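Local coordinates for uncharacterized protein (Bacteroides eggerthii DSM 20697, PDB 4ECO), which is of unknown function but carries leucine-rich repeats and is probably involved in protein binding, as many repeat proteins of this family are, at residues 196-199 / 200-204; 264-267 / 268-271. All blocks are in the same frame, centred on the assembly; numbering follows the deposited sequence.

Contact 1 (196-199 / 200-204); sequences TFVS and KAVMR
Ser199 and Lys200 meet where strand 194-198 runs on into a 3-10 segment, residues 200-204, so the contact is local, between side chains two to four residues apart. The 3-10 segment is held by two backbone bonds of the i to i+3 kind, Met203 N to Lys200 O (3.2 Å) and Arg204 N to Ala201 O (2.9 Å). On the strand side, Phe197 pairs with Val97 of strand 96-97, while Val198 and Lys200 bond through their backbones to residues 222-226.

At the junction, Ser199 forms an ST turn. With OG trans to its own backbone nitrogen (chi1 172°), the hydroxyl reaches forward past Lys200 and accepts a bond from Ala201 N at 3.1 Å. That bond is fairly straight, 158° at the hydrogen. The methyl of Ala201 is near the same hydroxyl. Asp99 OD1 is a second hydrogen-bond partner of OG, so the turn is also tied to Asp99, just after strand 96-97 of the same chain.

The valines meet on a different part of the turn. Val202 directs its CB back toward the strand, and CG2, the branch beside its backbone nitrogen, sits 3.5 Å from Ser199 O. The same methyl touches CG1 of Val198 at 4.2 Å, a light apolar contact spanning the bend, whereas Lys200 touches Ser199 with its CB, its chain extended beyond CG.

Two grips on one buried hydroxyl imply a definite polarity: OG accepts from the amide of Ala201 and probably donates to the carboxylate of Asp99. The backbone N-H of Ala201, near the start of the 3-10 segment, is thereby satisfied by a side chain.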
loop_
_atom_site.group_PDB
_atom_site.type_symbol
_atom_site.label_atom_id
_atom_site.label_comp_id
_atom_site.label_asym_id
_atom_site.label_seq_id
_atom_site.Cartn_x
_atom_site.Cartn_y
_atom_site.Cartn_z
ATOM N N THR A 196 1.537 5.315 30.469
ATOM C CA THR A 196 1.418 3.991 31.078
ATOM C C THR A 196 -0.016 3.655 31.485
ATOM O O THR A 196 -0.295 2.510 31.832
ATOM C CB THR A 196 2.343 3.911 32.304
ATOM O OG1 THR A 196 2.044 4.986 33.209
ATOM C CG2 THR A 196 3.820 3.953 31.915
ATOM N N PHE A 197 -0.920 4.629 31.419
ATOM C CA PHE A 197 -2.303 4.459 31.833
ATOM C C PHE A 197 -3.197 5.489 31.131
ATOM O O PHE A 197 -2.771 6.627 30.891
ATOM C CB PHE A 197 -2.384 4.631 33.378
ATOM C CG PHE A 197 -3.656 4.175 34.029
ATOM C CD1 PHE A 197 -4.762 5.012 34.094
ATOM C CD2 PHE A 197 -3.753 2.909 34.587
ATOM C CE1 PHE A 197 -5.960 4.567 34.648
ATOM C CE2 PHE A 197 -4.948 2.472 35.158
ATOM C CZ PHE A 197 -6.040 3.311 35.196
ATOM N N VAL A 198 -4.435 5.085 30.800
ATOM C CA VAL A 198 -5.456 5.956 30.212
ATOM C C VAL A 198 -6.714 5.727 31.021
ATOM O O VAL A 198 -7.182 4.586 31.138
ATOM C CB VAL A 198 -5.712 5.828 28.681
ATOM C CG1 VAL A 198 -6.592 6.975 28.194
ATOM C CG2 VAL A 198 -4.414 5.818 27.896
ATOM N N SER A 199 -7.240 6.818 31.599
ATOM C CA SER A 199 -8.420 6.850 32.447
ATOM C C SER A 199 -9.709 6.378 31.724
ATOM O O SER A 199 -9.932 6.640 30.539
ATOM C CB SER A 199 -8.628 8.271 32.970
ATOM O OG SER A 199 -9.850 8.448 33.665
ATOM N N LYS A 200 -10.559 5.702 32.493
ATOM C CA LYS A 200 -11.899 5.235 32.184
ATOM C C LYS A 200 -12.775 6.401 31.699
ATOM O O LYS A 200 -13.676 6.198 30.884
ATOM C CB LYS A 200 -12.453 4.675 33.511
ATOM C CG LYS A 200 -13.759 3.913 33.477
ATOM C CD LYS A 200 -14.115 3.464 34.883
ATOM C CE LYS A 200 -15.476 2.812 34.938
ATOM N NZ LYS A 200 -15.811 2.291 36.300
ATOM N N ALA A 201 -12.477 7.629 32.210
ATOM C CA ALA A 201 -13.176 8.913 32.030
ATOM C C ALA A 201 -13.464 9.278 30.576
ATOM O O ALA A 201 -14.374 10.070 30.362
ATOM C CB ALA A 201 -12.384 10.044 32.671
ATOM N N VAL A 202 -12.741 8.689 29.588
ATOM C CA VAL A 202 -12.925 8.912 28.149
ATOM C C VAL A 202 -14.438 8.628 27.753
ATOM O O VAL A 202 -14.973 9.308 26.870
ATOM C CB VAL A 202 -11.895 8.062 27.347
ATOM C CG1 VAL A 202 -12.129 8.136 25.840
ATOM C CG2 VAL A 202 -10.481 8.518 27.667
HETATM N N MSE A 203 -15.132 7.716 28.498
HETATM C CA MSE A 203 -16.568 7.380 28.337
HETATM C C MSE A 203 -17.495 8.585 28.561
HETATM O O MSE A 203 -18.699 8.496 28.284
HETATM C CB MSE A 203 -16.990 6.304 29.342
HETATM C CG MSE A 203 -16.267 4.979 29.248
HETATM SE SE MSE A 203 -17.052 3.816 30.605
HETATM C CE MSE A 203 -15.733 2.380 30.625
ATOM N N ARG A 204 -16.966 9.664 29.175
ATOM C CA ARG A 204 -17.735 10.870 29.425
ATOM C C ARG A 204 -17.752 11.751 28.174
ATOM O O ARG A 204 -18.710 12.507 27.982
ATOM C CB ARG A 204 -17.178 11.635 30.628
ATOM C CG ARG A 204 -18.192 12.594 31.251
ATOM C CD ARG A 204 -17.749 12.986 32.633
ATOM N NE ARG A 204 -18.681 13.890 33.305
ATOM C CZ ARG A 204 -18.603 15.216 33.268
ATOM N NH1 ARG A 204 -17.634 15.813 32.586
ATOM N NH2 ARG A 204 -19.487 15.957 33.921
#

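Contact 2 (264-267 / 268-271); sequences KLPT and FLKA
Leu265, Pro266 and Leu269 meet within the LP-xx-L pattern familiar from leucine-rich repeats, here in the loop between strands 253-257 and 277-279. A type I beta turn from Pro266 to Leu269 brings the chain round, and residues 268-271, which overlap its second half, have helical backbone angles without the regular bonds.

The direct contacts are apolar. CD1 of Leu269 swings back to CB of Leu265 (4.1 Å) and equally close to CD of Pro266. The proline ring also lies alongside Phe268, its CB 3.7 Å from CD1 of the aromatic ring and approaching obliquely. Phe268 holds CG between its backbone N and carbonyl carbon (chi1 82°), which lays the ring beside the proline; CG of Leu269 stands over one ring face, toward the rim. Outside the two segments, Leu265 packs on Leu291 and Leu269 on Leu298, both of helix 288-300, and Phe268 meets Trp245.

Polar links are sparser. Asp294 OD2 accepts from Leu265 N, and Ala271 N makes a weak bond to Phe268 O. Across the turn a water takes over: it donates to Pro266 O at 2.9 Å and accepts from Lys270 N at 3.0 Å.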
loop_
_atom_site.group_PDB
_atom_site.type_symbol
_atom_site.label_atom_id
_atom_site.label_comp_id
_atom_site.label_asym_id
_atom_site.label_seq_id
_atom_site.Cartn_x
_atom_site.Cartn_y
_atom_site.Cartn_z
ATOM N N LYS A 264 -2.975 -8.276 24.074
ATOM C CA LYS A 264 -4.340 -8.372 23.544
ATOM C C LYS A 264 -4.807 -6.981 23.199
ATOM O O LYS A 264 -4.200 -6.010 23.643
ATOM C CB LYS A 264 -5.305 -9.058 24.548
ATOM C CG LYS A 264 -5.707 -8.190 25.745
ATOM C CD LYS A 264 -6.733 -8.839 26.638
ATOM C CE LYS A 264 -7.436 -7.790 27.447
ATOM N NZ LYS A 264 -8.168 -8.385 28.590
ATOM N N LEU A 265 -5.876 -6.861 22.413
ATOM C CA LEU A 265 -6.432 -5.538 22.081
ATOM C C LEU A 265 -7.239 -5.031 23.254
ATOM O O LEU A 265 -7.883 -5.859 23.917
ATOM C CB LEU A 265 -7.301 -5.560 20.801
ATOM C CG LEU A 265 -6.600 -5.893 19.488
ATOM C CD1 LEU A 265 -7.590 -5.917 18.349
ATOM C CD2 LEU A 265 -5.498 -4.893 19.172
ATOM N N PRO A 266 -7.228 -3.696 23.544
ATOM C CA PRO A 266 -8.056 -3.179 24.656
ATOM C C PRO A 266 -9.528 -3.528 24.402
ATOM O O PRO A 266 -10.003 -3.533 23.264
ATOM C CB PRO A 266 -7.773 -1.668 24.670
ATOM C CG PRO A 266 -7.148 -1.362 23.407
ATOM C CD PRO A 266 -6.516 -2.607 22.848
ATOM N N THR A 267 -10.214 -3.906 25.458
ATOM C CA THR A 267 -11.581 -4.433 25.415
ATOM C C THR A 267 -12.669 -3.384 25.120
ATOM O O THR A 267 -13.815 -3.767 24.827
ATOM C CB THR A 267 -11.894 -5.114 26.745
ATOM O OG1 THR A 267 -11.770 -4.148 27.788
ATOM C CG2 THR A 267 -10.970 -6.305 27.015
ATOM N N PHE A 268 -12.326 -2.091 25.182
ATOM C CA PHE A 268 -13.311 -1.030 24.972
ATOM C C PHE A 268 -13.741 -0.966 23.505
ATOM O O PHE A 268 -14.831 -0.454 23.216
ATOM C CB PHE A 268 -12.765 0.332 25.446
ATOM C CG PHE A 268 -11.861 1.064 24.490
ATOM C CD1 PHE A 268 -10.490 0.853 24.508
ATOM C CD2 PHE A 268 -12.380 1.987 23.584
ATOM C CE1 PHE A 268 -9.652 1.538 23.625
ATOM C CE2 PHE A 268 -11.549 2.658 22.685
ATOM C CZ PHE A 268 -10.190 2.435 22.716
ATOM N N LEU A 269 -12.869 -1.451 22.584
ATOM C CA LEU A 269 -13.106 -1.406 21.141
ATOM C C LEU A 269 -14.379 -2.150 20.781
ATOM O O LEU A 269 -15.230 -1.541 20.137
ATOM C CB LEU A 269 -11.916 -1.968 20.360
ATOM C CG LEU A 269 -10.577 -1.239 20.531
ATOM C CD1 LEU A 269 -9.432 -2.097 20.052
ATOM C CD2 LEU A 269 -10.566 0.082 19.830
ATOM N N LYS A 270 -14.565 -3.414 21.258
ATOM C CA LYS A 270 -15.775 -4.199 20.944
ATOM C C LYS A 270 -17.045 -3.613 21.617
ATOM O O LYS A 270 -18.164 -3.882 21.154
ATOM C CB LYS A 270 -15.613 -5.681 21.310
ATOM C CG LYS A 270 -15.320 -5.971 22.762
ATOM C CD LYS A 270 -15.023 -7.440 22.933
ATOM C CE LYS A 270 -14.816 -7.825 24.368
ATOM N NZ LYS A 270 -14.419 -9.248 24.472
ATOM N N ALA A 271 -16.859 -2.782 22.650
ATOM C CA ALA A 271 -17.937 -2.125 23.382
ATOM C C ALA A 271 -18.454 -0.859 22.651
ATOM O O ALA A 271 -19.475 -0.315 23.066
ATOM C CB ALA A 271 -17.465 -1.756 24.789
HETATM O O HOH W 1 -12.158 -5.007 21.959
#

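Overall arrangement
Contact 1 leads into strand 210-214, whereas contact 2 follows strand 253-257; the run from the first of these strands to the second, its parallel neighbour, separates the two contacts along the chain. Their centres lie 13 Å apart and their nearest atoms about 6 Å, with no direct touch. Residues from the intervening chain touch both: Trp245 meets Met203 of contact 1 and Phe268 of contact 2, while Cys224 touches Val198 and its neighbour Glu225 touches Thr267. Contact 1 is buried, contact 2 only partly so. The bound sodium, with Glu117 and Ser192 at its site, is about 14 Å from the Val198 side chain.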